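Local coordinates for De novo designed protein CA01 (Synthetic construct, PDB 5E6G) that has no assigned biological function but is a computationally designed, all-helical protein, probably made to test evolution-inspired design of distinct structures, at residues 56-59 against 60-63; 77-80 against 81-84; 88-91 against 92-96; 111-115 against 116-120; 121-124 against 125-129. All blocks are in the same frame, centred on the assembly; numbering follows the deposited sequence.

Contact 1 of 5, residues 56-59 against 60-63; sequences REDR and YRIA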
loop_
_atom_site.group_PDB
_atom_site.type_symbol
_atom_site.label_atom_id
_atom_site.label_comp_id
_atom_site.label_asym_id
_atom_site.label_seq_id
_atom_site.Cartn_x
_atom_site.Cartn_y
_atom_site.Cartn_z
ATOM N N ARG A 56 15.020 -8.697 0.503
ATOM C CA ARG A 56 14.572 -7.372 0.904
ATOM C C ARG A 56 14.094 -6.565 -0.300
ATOM O O ARG A 56 13.078 -5.872 -0.228
ATOM C CB ARG A 56 15.708 -6.639 1.616
ATOM C CG ARG A 56 15.302 -5.386 2.369
ATOM C CD ARG A 56 16.389 -4.996 3.356
ATOM N NE ARG A 56 16.636 -6.062 4.326
ATOM C CZ ARG A 56 15.901 -6.281 5.413
ATOM N NH1 ARG A 56 14.862 -5.506 5.694
ATOM N NH2 ARG A 56 16.211 -7.281 6.226
ATOM N N GLU A 57 14.834 -6.657 -1.401
ATOM C CA GLU A 57 14.492 -5.923 -2.615
ATOM C C GLU A 57 13.122 -6.340 -3.142
ATOM O O GLU A 57 12.283 -5.492 -3.434
ATOM C CB GLU A 57 15.556 -6.141 -3.697
ATOM C CG GLU A 57 15.322 -5.324 -4.953
ATOM C CD GLU A 57 16.386 -5.544 -6.024
ATOM O OE1 GLU A 57 17.471 -6.056 -5.679
ATOM O OE2 GLU A 57 16.136 -5.186 -7.202
ATOM N N ASP A 58 12.906 -7.647 -3.254
ATOM C CA ASP A 58 11.641 -8.179 -3.745
ATOM C C ASP A 58 10.466 -7.699 -2.901
ATOM O O ASP A 58 9.442 -7.273 -3.435
ATOM C CB ASP A 58 11.675 -9.710 -3.762
ATOM C CG ASP A 58 12.672 -10.260 -4.763
ATOM O OD1 ASP A 58 13.129 -9.494 -5.638
ATOM O OD2 ASP A 58 12.993 -11.463 -4.679
ATOM N N ARG A 59 10.624 -7.768 -1.583
ATOM C CA ARG A 59 9.577 -7.347 -0.663
ATOM C C ARG A 59 9.193 -5.888 -0.891
ATOM O O ARG A 59 8.008 -5.548 -0.918
ATOM C CB ARG A 59 10.027 -7.560 0.784
ATOM C CG ARG A 59 10.049 -9.022 1.212
ATOM C CD ARG A 59 10.827 -9.209 2.506
ATOM N NE ARG A 59 10.326 -8.343 3.569
ATOM C CZ ARG A 59 11.032 -7.964 4.629
ATOM N NH1 ARG A 59 12.289 -8.363 4.781
ATOM N NH2 ARG A 59 10.481 -7.172 5.538
ATOM N N TYR A 60 10.191 -5.028 -1.067
ATOM C CA TYR A 60 9.932 -3.613 -1.318
ATOM C C TYR A 60 9.344 -3.394 -2.712
ATOM O O TYR A 60 8.596 -2.441 -2.936
ATOM C CB TYR A 60 11.213 -2.792 -1.162
ATOM C CG TYR A 60 11.510 -2.371 0.262
ATOM C CD1 TYR A 60 10.601 -1.611 0.982
ATOM C CD2 TYR A 60 12.707 -2.717 0.878
ATOM C CE1 TYR A 60 10.864 -1.218 2.280
ATOM C CE2 TYR A 60 12.982 -2.325 2.183
ATOM C CZ TYR A 60 12.054 -1.575 2.874
ATOM O OH TYR A 60 12.308 -1.174 4.162
ATOM N N ARG A 61 9.683 -4.276 -3.645
ATOM C CA ARG A 61 9.140 -4.200 -4.996
ATOM C C ARG A 61 7.648 -4.535 -5.006
ATOM O O ARG A 61 6.872 -3.896 -5.713
ATOM C CB ARG A 61 9.909 -5.137 -5.930
ATOM C CG ARG A 61 11.251 -4.572 -6.379
ATOM C CD ARG A 61 12.052 -5.566 -7.203
ATOM N NE ARG A 61 13.261 -4.952 -7.751
ATOM C CZ ARG A 61 13.358 -4.426 -8.970
ATOM N NH1 ARG A 61 12.321 -4.437 -9.797
ATOM N NH2 ARG A 61 14.503 -3.888 -9.367
ATOM N N ILE A 62 7.249 -5.529 -4.220
ATOM C CA ILE A 62 5.838 -5.886 -4.100
ATOM C C ILE A 62 5.061 -4.751 -3.438
ATOM O O ILE A 62 3.965 -4.400 -3.878
ATOM C CB ILE A 62 5.643 -7.185 -3.294
ATOM C CG1 ILE A 62 6.285 -8.361 -4.032
ATOM C CG2 ILE A 62 4.153 -7.464 -3.065
ATOM C CD1 ILE A 62 6.339 -9.647 -3.228
ATOM N N ALA A 63 5.635 -4.182 -2.383
ATOM C CA ALA A 63 5.019 -3.060 -1.680
ATOM C C ALA A 63 4.856 -1.859 -2.606
ATOM O O ALA A 63 3.922 -1.068 -2.459
ATOM C CB ALA A 63 5.850 -2.680 -0.461
#

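Contact 2 of 5, residues 77-80 against 81-84; sequences GVRI and PEAV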
loop_
_atom_site.group_PDB
_atom_site.type_symbol
_atom_site.label_atom_id
_atom_site.label_comp_id
_atom_site.label_asym_id
_atom_site.label_seq_id
_atom_site.Cartn_x
_atom_site.Cartn_y
_atom_site.Cartn_z
ATOM N N GLY A 77 -11.195 7.686 -8.636
ATOM C CA GLY A 77 -12.398 8.035 -7.900
ATOM C C GLY A 77 -13.023 6.867 -7.160
ATOM O O GLY A 77 -14.123 6.989 -6.624
ATOM N N VAL A 78 -12.331 5.734 -7.128
ATOM C CA VAL A 78 -12.826 4.560 -6.419
ATOM C C VAL A 78 -12.823 4.813 -4.912
ATOM O O VAL A 78 -11.852 5.341 -4.367
ATOM C CB VAL A 78 -11.982 3.311 -6.735
ATOM C CG1 VAL A 78 -12.524 2.093 -5.998
ATOM C CG2 VAL A 78 -11.955 3.054 -8.232
ATOM N N ARG A 79 -13.913 4.438 -4.247
ATOM C CA ARG A 79 -14.031 4.623 -2.804
ATOM C C ARG A 79 -12.975 3.790 -2.075
ATOM O O ARG A 79 -12.546 2.745 -2.565
ATOM C CB ARG A 79 -15.439 4.256 -2.326
ATOM C CG ARG A 79 -15.804 2.788 -2.495
ATOM C CD ARG A 79 -17.315 2.601 -2.530
ATOM N NE ARG A 79 -17.972 3.234 -1.390
ATOM C CZ ARG A 79 -18.139 2.662 -0.201
ATOM N NH1 ARG A 79 -17.700 1.429 0.026
ATOM N NH2 ARG A 79 -18.750 3.327 0.769
ATOM N N ILE A 80 -12.560 4.261 -0.906
ATOM C CA ILE A 80 -11.415 3.680 -0.206
ATOM C C ILE A 80 -11.611 2.210 0.178
ATOM O O ILE A 80 -10.696 1.405 -0.009
ATOM C CB ILE A 80 -11.078 4.505 1.055
ATOM C CG1 ILE A 80 -10.582 5.893 0.641
ATOM C CG2 ILE A 80 -10.008 3.811 1.896
ATOM C CD1 ILE A 80 -10.638 6.924 1.743
ATOM N N PRO A 81 -12.792 1.847 0.713
ATOM C CA PRO A 81 -13.002 0.433 1.058
ATOM C C PRO A 81 -12.887 -0.492 -0.152
ATOM O O PRO A 81 -12.340 -1.590 -0.037
ATOM C CB PRO A 81 -14.428 0.412 1.622
ATOM C CG PRO A 81 -14.691 1.812 2.060
ATOM C CD PRO A 81 -13.945 2.680 1.096
ATOM N N GLU A 82 -13.392 -0.044 -1.297
ATOM C CA GLU A 82 -13.347 -0.842 -2.517
ATOM C C GLU A 82 -11.929 -0.885 -3.085
ATOM O O GLU A 82 -11.498 -1.911 -3.613
ATOM C CB GLU A 82 -14.321 -0.281 -3.560
ATOM C CG GLU A 82 -14.460 -1.146 -4.809
ATOM C CD GLU A 82 -15.419 -0.559 -5.831
ATOM O OE1 GLU A 82 -16.056 0.470 -5.528
ATOM O OE2 GLU A 82 -15.535 -1.130 -6.937
ATOM N N ALA A 83 -11.211 0.228 -2.968
ATOM C CA ALA A 83 -9.839 0.319 -3.462
ATOM C C ALA A 83 -8.952 -0.729 -2.800
ATOM O O ALA A 83 -8.143 -1.381 -3.463
ATOM C CB ALA A 83 -9.280 1.715 -3.224
ATOM N N VAL A 84 -9.112 -0.885 -1.489
ATOM C CA VAL A 84 -8.369 -1.886 -0.735
ATOM C C VAL A 84 -8.617 -3.281 -1.302
ATOM O O VAL A 84 -7.678 -4.040 -1.531
ATOM C CB VAL A 84 -8.755 -1.859 0.764
ATOM C CG1 VAL A 84 -8.149 -3.041 1.515
ATOM C CG2 VAL A 84 -8.316 -0.550 1.397
HETATM O O HOH W 1 -16.014 3.099 -5.711
#

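Contact 3 of 5, residues 88-91 against 92-96; sequences AAYL and ASMGY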
loop_
_atom_site.group_PDB
_atom_site.type_symbol
_atom_site.label_atom_id
_atom_site.label_comp_id
_atom_site.label_asym_id
_atom_site.label_seq_id
_atom_site.Cartn_x
_atom_site.Cartn_y
_atom_site.Cartn_z
ATOM N N ALA A 88 -6.004 -5.652 -3.455
ATOM C CA ALA A 88 -5.679 -6.989 -2.971
ATOM C C ALA A 88 -5.784 -8.015 -4.097
ATOM O O ALA A 88 -4.943 -8.906 -4.213
ATOM C CB ALA A 88 -6.590 -7.374 -1.818
ATOM N N ALA A 89 -6.816 -7.883 -4.925
ATOM C CA ALA A 89 -7.007 -8.781 -6.059
ATOM C C ALA A 89 -5.894 -8.593 -7.089
ATOM O O ALA A 89 -5.372 -9.564 -7.637
ATOM C CB ALA A 89 -8.368 -8.545 -6.697
ATOM N N TYR A 90 -5.547 -7.335 -7.345
ATOM C CA TYR A 90 -4.436 -6.989 -8.230
ATOM C C TYR A 90 -3.159 -7.697 -7.798
ATOM O O TYR A 90 -2.469 -8.308 -8.611
ATOM C CB TYR A 90 -4.226 -5.469 -8.243
ATOM C CG TYR A 90 -2.877 -5.009 -8.765
ATOM C CD1 TYR A 90 -1.760 -4.969 -7.936
ATOM C CD2 TYR A 90 -2.727 -4.590 -10.078
ATOM C CE1 TYR A 90 -0.533 -4.544 -8.409
ATOM C CE2 TYR A 90 -1.503 -4.160 -10.556
ATOM C CZ TYR A 90 -0.411 -4.143 -9.719
ATOM O OH TYR A 90 0.807 -3.715 -10.197
ATOM N N LEU A 91 -2.859 -7.612 -6.505
ATOM C CA LEU A 91 -1.644 -8.196 -5.952
ATOM C C LEU A 91 -1.629 -9.715 -6.078
ATOM O O LEU A 91 -0.581 -10.314 -6.316
ATOM C CB LEU A 91 -1.493 -7.787 -4.486
ATOM C CG LEU A 91 -1.184 -6.299 -4.285
ATOM C CD1 LEU A 91 -1.501 -5.860 -2.864
ATOM C CD2 LEU A 91 0.275 -6.008 -4.631
ATOM N N ALA A 92 -2.791 -10.339 -5.916
ATOM C CA ALA A 92 -2.889 -11.789 -6.031
ATOM C C ALA A 92 -2.679 -12.231 -7.477
ATOM O O ALA A 92 -2.027 -13.241 -7.741
ATOM C CB ALA A 92 -4.234 -12.271 -5.519
ATOM N N SER A 93 -3.229 -11.463 -8.412
ATOM C CA SER A 93 -3.121 -11.791 -9.828
ATOM C C SER A 93 -1.692 -11.609 -10.331
ATOM O O SER A 93 -1.291 -12.234 -11.312
ATOM C CB SER A 93 -4.074 -10.926 -10.652
ATOM O OG SER A 93 -3.587 -9.600 -10.777
ATOM N N MET A 94 -0.933 -10.747 -9.663
ATOM C CA MET A 94 0.463 -10.523 -10.022
ATOM C C MET A 94 1.359 -11.639 -9.491
ATOM O O MET A 94 2.543 -11.707 -9.826
ATOM C CB MET A 94 0.939 -9.167 -9.496
ATOM C CG MET A 94 0.395 -7.979 -10.276
ATOM S SD MET A 94 0.987 -7.920 -11.982
ATOM C CE MET A 94 2.690 -7.421 -11.748
ATOM N N GLY A 95 0.791 -12.511 -8.663
ATOM C CA GLY A 95 1.508 -13.665 -8.149
ATOM C C GLY A 95 2.086 -13.449 -6.764
ATOM O O GLY A 95 3.139 -13.996 -6.432
ATOM N N TYR A 96 1.397 -12.650 -5.954
ATOM C CA TYR A 96 1.801 -12.417 -4.568
ATOM C C TYR A 96 0.591 -12.532 -3.644
ATOM O O TYR A 96 0.191 -11.557 -3.012
ATOM C CB TYR A 96 2.454 -11.040 -4.420
ATOM C CG TYR A 96 3.396 -10.691 -5.548
ATOM C CD1 TYR A 96 4.593 -11.374 -5.718
ATOM C CD2 TYR A 96 3.089 -9.673 -6.439
ATOM C CE1 TYR A 96 5.454 -11.058 -6.750
ATOM C CE2 TYR A 96 3.944 -9.349 -7.472
ATOM C CZ TYR A 96 5.125 -10.043 -7.623
ATOM O OH TYR A 96 5.979 -9.719 -8.653
#

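Contact 4 of 5, residues 111-115 against 116-120; sequences VKRLL and EGKVT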
loop_
_atom_site.group_PDB
_atom_site.type_symbol
_atom_site.label_atom_id
_atom_site.label_comp_id
_atom_site.label_asym_id
_atom_site.label_seq_id
_atom_site.Cartn_x
_atom_site.Cartn_y
_atom_site.Cartn_z
ATOM N N VAL A 111 -9.424 0.636 7.416
ATOM C CA VAL A 111 -10.627 1.358 7.011
ATOM C C VAL A 111 -11.473 1.675 8.239
ATOM O O VAL A 111 -11.923 2.808 8.420
ATOM C CB VAL A 111 -11.459 0.546 5.989
ATOM C CG1 VAL A 111 -12.884 1.095 5.870
ATOM C CG2 VAL A 111 -10.777 0.547 4.630
ATOM N N LYS A 112 -11.683 0.660 9.072
ATOM C CA LYS A 112 -12.387 0.815 10.340
ATOM C C LYS A 112 -11.794 1.937 11.180
ATOM O O LYS A 112 -12.509 2.818 11.653
ATOM C CB LYS A 112 -12.337 -0.490 11.132
ATOM C CG LYS A 112 -13.351 -1.539 10.709
ATOM C CD LYS A 112 -12.821 -2.959 10.921
ATOM C CE LYS A 112 -12.112 -3.134 12.264
ATOM N NZ LYS A 112 -11.654 -4.537 12.472
ATOM N N ARG A 113 -10.480 1.896 11.361
ATOM C CA ARG A 113 -9.793 2.868 12.201
ATOM C C ARG A 113 -9.730 4.235 11.532
ATOM O O ARG A 113 -9.615 5.261 12.203
ATOM C CB ARG A 113 -8.384 2.375 12.534
ATOM C CG ARG A 113 -8.362 1.350 13.656
ATOM C CD ARG A 113 -6.972 0.782 13.883
ATOM N NE ARG A 113 -5.994 1.818 14.203
ATOM C CZ ARG A 113 -5.892 2.419 15.385
ATOM N NH1 ARG A 113 -6.717 2.101 16.375
ATOM N NH2 ARG A 113 -4.967 3.348 15.578
ATOM N N LEU A 114 -9.813 4.247 10.207
ATOM C CA LEU A 114 -9.774 5.491 9.454
ATOM C C LEU A 114 -11.074 6.273 9.612
ATOM O O LEU A 114 -11.059 7.481 9.851
ATOM C CB LEU A 114 -9.514 5.210 7.973
ATOM C CG LEU A 114 -9.435 6.449 7.079
ATOM C CD1 LEU A 114 -8.201 7.254 7.426
ATOM C CD2 LEU A 114 -9.438 6.064 5.606
ATOM N N LEU A 115 -12.199 5.580 9.480
ATOM C CA LEU A 115 -13.494 6.246 9.423
ATOM C C LEU A 115 -14.061 6.508 10.818
ATOM O O LEU A 115 -15.079 7.186 10.960
ATOM C CB LEU A 115 -14.465 5.416 8.572
ATOM C CG LEU A 115 -15.503 4.455 9.167
ATOM C CD1 LEU A 115 -16.075 3.634 8.033
ATOM C CD2 LEU A 115 -14.969 3.520 10.237
ATOM N N GLU A 116 -13.397 5.970 11.839
ATOM C CA GLU A 116 -13.712 6.309 13.226
ATOM C C GLU A 116 -12.634 7.240 13.790
ATOM O O GLU A 116 -12.572 7.482 14.995
ATOM C CB GLU A 116 -13.854 5.043 14.081
ATOM C CG GLU A 116 -12.557 4.323 14.401
ATOM C CD GLU A 116 -12.794 2.941 14.991
ATOM O OE1 GLU A 116 -13.954 2.629 15.332
ATOM O OE2 GLU A 116 -11.821 2.167 15.111
ATOM N N GLY A 117 -11.781 7.750 12.901
ATOM C CA GLY A 117 -10.883 8.848 13.220
ATOM C C GLY A 117 -9.619 8.505 13.991
ATOM O O GLY A 117 -8.910 9.406 14.438
ATOM N N LYS A 118 -9.322 7.218 14.139
ATOM C CA LYS A 118 -8.184 6.791 14.954
ATOM C C LYS A 118 -6.854 6.811 14.196
ATOM O O LYS A 118 -5.801 6.573 14.788
ATOM C CB LYS A 118 -8.438 5.389 15.507
ATOM C CG LYS A 118 -9.440 5.355 16.646
ATOM C CD LYS A 118 -9.898 3.942 16.923
ATOM C CE LYS A 118 -10.621 3.848 18.252
ATOM N NZ LYS A 118 -11.138 2.477 18.487
ATOM N N VAL A 119 -6.904 7.089 12.895
ATOM C CA VAL A 119 -5.688 7.248 12.096
ATOM C C VAL A 119 -5.872 8.312 11.023
ATOM O O VAL A 119 -6.993 8.581 10.590
ATOM C CB VAL A 119 -5.261 5.928 11.407
ATOM C CG1 VAL A 119 -4.883 4.878 12.440
ATOM C CG2 VAL A 119 -6.364 5.413 10.488
ATOM N N THR A 120 -4.762 8.907 10.596
ATOM C CA THR A 120 -4.781 9.904 9.532
ATOM C C THR A 120 -4.605 9.236 8.177
ATOM O O THR A 120 -4.314 8.042 8.096
ATOM C CB THR A 120 -3.670 10.956 9.714
ATOM O OG1 THR A 120 -2.390 10.313 9.688
ATOM C CG2 THR A 120 -3.842 11.698 11.029
#

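Contact 5 of 5, residues 121-124 against 125-129; sequences GEEF and ARQLV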
loop_
_atom_site.group_PDB
_atom_site.type_symbol
_atom_site.label_atom_id
_atom_site.label_comp_id
_atom_site.label_asym_id
_atom_site.label_seq_id
_atom_site.Cartn_x
_atom_site.Cartn_y
_atom_site.Cartn_z
ATOM N N GLY A 121 -4.778 10.015 7.114
ATOM C CA GLY A 121 -4.593 9.517 5.765
ATOM C C GLY A 121 -3.181 9.011 5.553
ATOM O O GLY A 121 -2.969 8.007 4.871
ATOM N N GLU A 122 -2.213 9.705 6.144
ATOM C CA GLU A 122 -0.814 9.310 6.039
ATOM C C GLU A 122 -0.572 7.989 6.758
ATOM O O GLU A 122 0.051 7.085 6.207
ATOM C CB GLU A 122 0.100 10.394 6.614
ATOM C CG GLU A 122 1.583 10.107 6.424
ATOM C CD GLU A 122 2.466 11.230 6.930
ATOM O OE1 GLU A 122 1.925 12.227 7.453
ATOM O OE2 GLU A 122 3.703 11.115 6.804
ATOM N N GLU A 123 -1.064 7.888 7.991
ATOM C CA GLU A 123 -0.963 6.654 8.768
ATOM C C GLU A 123 -1.595 5.487 8.023
ATOM O O GLU A 123 -1.024 4.398 7.952
ATOM C CB GLU A 123 -1.638 6.815 10.130
ATOM C CG GLU A 123 -0.890 7.706 11.106
ATOM C CD GLU A 123 -1.621 7.856 12.428
ATOM O OE1 GLU A 123 -2.591 8.641 12.490
ATOM O OE2 GLU A 123 -1.230 7.182 13.405
ATOM N N PHE A 124 -2.784 5.726 7.479
ATOM C CA PHE A 124 -3.495 4.728 6.689
ATOM C C PHE A 124 -2.621 4.227 5.547
ATOM O O PHE A 124 -2.463 3.023 5.358
ATOM C CB PHE A 124 -4.800 5.316 6.140
ATOM C CG PHE A 124 -5.588 4.360 5.289
ATOM C CD1 PHE A 124 -5.317 4.228 3.938
ATOM C CD2 PHE A 124 -6.605 3.598 5.840
ATOM C CE1 PHE A 124 -6.041 3.349 3.155
ATOM C CE2 PHE A 124 -7.333 2.718 5.061
ATOM C CZ PHE A 124 -7.051 2.594 3.717
ATOM N N ALA A 125 -2.049 5.160 4.795
ATOM C CA ALA A 125 -1.228 4.816 3.641
ATOM C C ALA A 125 -0.006 3.996 4.042
ATOM O O ALA A 125 0.288 2.972 3.431
ATOM C CB ALA A 125 -0.798 6.078 2.908
ATOM N N ARG A 126 0.701 4.447 5.074
ATOM C CA ARG A 126 1.935 3.790 5.497
ATOM C C ARG A 126 1.683 2.379 6.015
ATOM O O ARG A 126 2.319 1.425 5.570
ATOM C CB ARG A 126 2.638 4.618 6.572
ATOM C CG ARG A 126 3.168 5.940 6.057
ATOM C CD ARG A 126 4.259 6.502 6.944
ATOM N NE ARG A 126 4.895 7.660 6.321
ATOM C CZ ARG A 126 5.822 7.583 5.370
ATOM N NH1 ARG A 126 6.230 6.401 4.924
ATOM N NH2 ARG A 126 6.342 8.690 4.862
ATOM N N GLN A 127 0.748 2.249 6.948
ATOM C CA GLN A 127 0.452 0.955 7.549
ATOM C C GLN A 127 -0.138 -0.025 6.537
ATOM O O GLN A 127 0.079 -1.233 6.634
ATOM C CB GLN A 127 -0.502 1.132 8.731
ATOM C CG GLN A 127 0.149 1.824 9.918
ATOM C CD GLN A 127 -0.811 2.062 11.062
ATOM O OE1 GLN A 127 -1.720 1.268 11.302
ATOM N NE2 GLN A 127 -0.615 3.164 11.776
ATOM N N LEU A 128 -0.880 0.498 5.567
ATOM C CA LEU A 128 -1.481 -0.335 4.531
ATOM C C LEU A 128 -0.400 -0.993 3.679
ATOM O O LEU A 128 -0.469 -2.184 3.379
ATOM C CB LEU A 128 -2.419 0.498 3.653
ATOM C CG LEU A 128 -3.115 -0.224 2.497
ATOM C CD1 LEU A 128 -4.140 -1.217 3.022
ATOM C CD2 LEU A 128 -3.764 0.779 1.555
ATOM N N VAL A 129 0.606 -0.211 3.308
ATOM C CA VAL A 129 1.653 -0.680 2.410
ATOM C C VAL A 129 2.733 -1.477 3.148
ATOM O O VAL A 129 3.203 -2.501 2.649
ATOM C CB VAL A 129 2.309 0.512 1.668
ATOM C CG1 VAL A 129 3.507 0.058 0.836
ATOM C CG2 VAL A 129 1.289 1.202 0.783
#

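Contact 1 of 5, residues 56-59 against 60-63
Glu57 and Arg61 form an i to i+4 salt bridge on one flank of helix 54-75, and Arg56 and Tyr60 pack together one step back along the same helix; the contact is local, between two successive turns in the first half of that helix. The two charged side chains run side by side in the same direction. Glu57 holds CG anti to its backbone nitrogen (chi1 -176°) and is stretched out beyond it, which sends the carboxylate straight out from the helix, where the Arg61 chain, leaning back toward the preceding turn, brings its guanidinium edge to it. There OE2 of Glu57 takes two bonds from Arg61, 2.9 Å from NE and 3.0 Å from NH2. Both are bent, and both converge on this one oxygen; carboxylate and guanidinium planes stand 40° apart. Arg56 lays its CG alongside the Tyr60 ring, 3.8 Å from CE2, while its NE pairs with Asp53. Tyr60 reaches Leu41 and Ile45 of helix 24-50 and Phe130 of helix 121-130. Beneath the side chains the i to i+4 backbone bonds continue, as from Ile62 N to Asp58 O at 2.9 Å. Ala63 is buried against Val129 and Tyr99. The chemistry implies a divided helix: a charge pair where buried Glu57 also meets Arg49 and probably steadies the long, exposed Arg61 chain, and apolar groups turned to neighbouring helices.

Contact 2 of 5, residues 77-80 against 81-84
Glu82 OE1 takes a hydrogen bond from a water at 2.6 Å, and the same water accepts from Arg79 N at 2.9 Å, so the N-cap residue is joined through solvent to the first turn of helix 80-93. The Arg79 carbonyl adds a direct bond, its O receiving Ala83 N at 2.9 Å. Arg79 folds over the helix start: CG sits between the backbone nitrogen and the carbonyl carbon (chi1 65°), which brings it to 3.6 Å from Glu82 CB, and the bent chain then carries the guanidinium across Pro81, with one face over Pro81 CD and Arg79 NH1 3.7 Å from Pro81 CG. Arg79 NE pairs with a bound phosphate ion, probably from the crystallisation liquor. Pro81 has no N-H to offer at this first turn, where none is needed, and its ring presses on Ile80. A glycine in its place would probably strip the guanidinium of its apolar support and free the backbone to flex at the helix start. Val78 CG1 approaches Glu82 CB at 3.8 Å, crossing it roughly at right angles. Gly77, with positive phi, completes the Schellman motif ending helix 54-75. From this turn, Ile80 and Ala83 pack on Leu74 of helix 54-75, and Ile80 and Val84 meet Phe124 of helix 121-130.

Contact 3 of 5, residues 88-91 against 92-96
Met94 places its CG over one face of the Tyr90 ring, 4.1 Å from the ring centroid and 17° off the normal, a CH-pi contact displaced toward the CE1-CZ side. The sulfur follows more obliquely, SD standing 5.1 Å from the same centroid in a Met-aromatic contact. With CG anti to the backbone nitrogen (chi1 162°), Tyr90 stands its ring out from the helix, beside the Met94 chain; beyond CG that chain, bent at chi2 and chi3, leads off the ring. The carbonyl of Tyr90 lies close beneath the pair. Its O accepts two bonds, 2.8 Å from Ser93 OG and 3.1 Å from Met94 N, both arriving from the same face of the carbonyl plane; the serine hydroxyl thus spends itself on the backbone of its own helix. One residue on, Leu91 O takes Tyr96 N at 3.1 Å and a weak, longer bond from Met94 N. Tyr96 also brings its CD2 to 3.7 Å from Leu91 O, and the O of Met94 stands over one face of its ring. Farther out, Tyr90 touches Leu65 and Glu69 of helix 54-75, and buried Leu91 fits between Ala66 of that helix and Tyr99, Ala100 and Phe103 of helix 97-115. Tyr96 packs on Ile62. Gly95 takes a positive phi of 98°, and its N bonds to Ala92 O. Together, the Leu91-Tyr96 bond and this inner one mark a Schellman motif, which closes helix 80-93; Tyr96, one residue past the glycine, is the N-cap of helix 97-115, the next of the bundle.

Contact 4 of 5, residues 111-115 against 116-120
Arg113 crosses Lys118 and Val119 at about a right angle, over the Schellman motif that ends helix 97-115. Its guanidinium lays one face over Lys118 CB, and Val119 CG1 comes obliquely to Arg113 NH2 at 3.5 Å. The bend at chi3 (58°) lays the guanidinium against both residues. An alanine here would be likely to leave Lys118 CB and Val119 CG1 without the flat group that packs on them. Beneath, Arg113 O accepts Lys118 N at 2.8 Å and, weakly, Val119 N. Gly117, at positive phi, gives its N to Leu114 O at 3.1 Å, the donor standing well above the carbonyl plane. Leu114 meets Val119 crosswise, Leu114 CD1 4.0 Å from Val119 CG2, and continues to Met26 and Ile30 of helix 24-50 and to Phe124 of helix 121-130. Val119 is the buried residue of this mostly exposed turn. Glu116 extends back beside the last turn, its carboxylate nearly perpendicular to the Arg113 guanidinium, with charged ends that do not touch. Thr120 is the N-cap of helix 121-130: its N bonds to Glu123 OE1 and its side chain caps a backbone N of the next turn, consistent with a capping box with Glu123. Lys118 NZ makes a weak salt bridge to Glu116 OE2 at 3.5 Å.

Contact 5 of 5, residues 121-124 against 125-129
Ala125 opens the second segment with its N bonded to Gly121 O at 3.0 Å, the bond that closes the first turn of helix 121-130. Its methyl lies beside that same carbonyl and, on helix 24-50, against Ala33 and Ile37. Arg126 follows, bonding through N to Glu122 O at 2.9 Å and running its side chain alongside that of Glu122 in the same direction. The carboxylate oxygen OE2 of Glu122 comes to the guanidinium edge, close to its plane, but the salt bridge to Arg126 NE is long at 3.7 Å and the two flat groups are turned 48° apart. The firmer partner of Arg126 is Gln40, whose OE1 takes NH1. Gln127 then gives its N to Glu123 O at 3.0 Å and draws its CB and CG over that oxygen; the Glu123 carboxylate itself is engaged with Thr120. Leu128 brings CD2 to 3.8 Å from Phe124 CE1, approaching the ring obliquely. Both leucine and phenylalanine hold CG anti to their backbone nitrogens (chi1 179° each), which sends the two chains out side by side on one flank toward Leu110; Phe124 also meets Ile30. Last, Val129 faces Ala63 and Ala67 of helix 54-75, and its O accepts the Tyr99 hydroxyl. The pattern is that of an amphipathic helix set into a helical bundle, with apolar residues inward and a lengthwise charge pair along the edge beside helix 24-50.

Contact 5 lies nearest the chain's centre and has the most buried residues, while contact 4 is a surface turn; contacts 1, 2 and 3 are intermediate. Contacts 2 and 3 are the start and end of one helix, 80-93, their centres about 16 Å apart. Contacts 1 and 5 both carry a glutamate-arginine pair one turn apart, close in contact 1 and long in contact 5, whereas contacts 2, 3 and 4 are governed by turns and caps. Phe124 joins three of them: it packs on Ile80 and Val84 of contact 2 and on Leu114 of contact 4. Contact 1 meets contact 3 through Ile62 and Tyr96, and contact 5 through Ala63 and Val129.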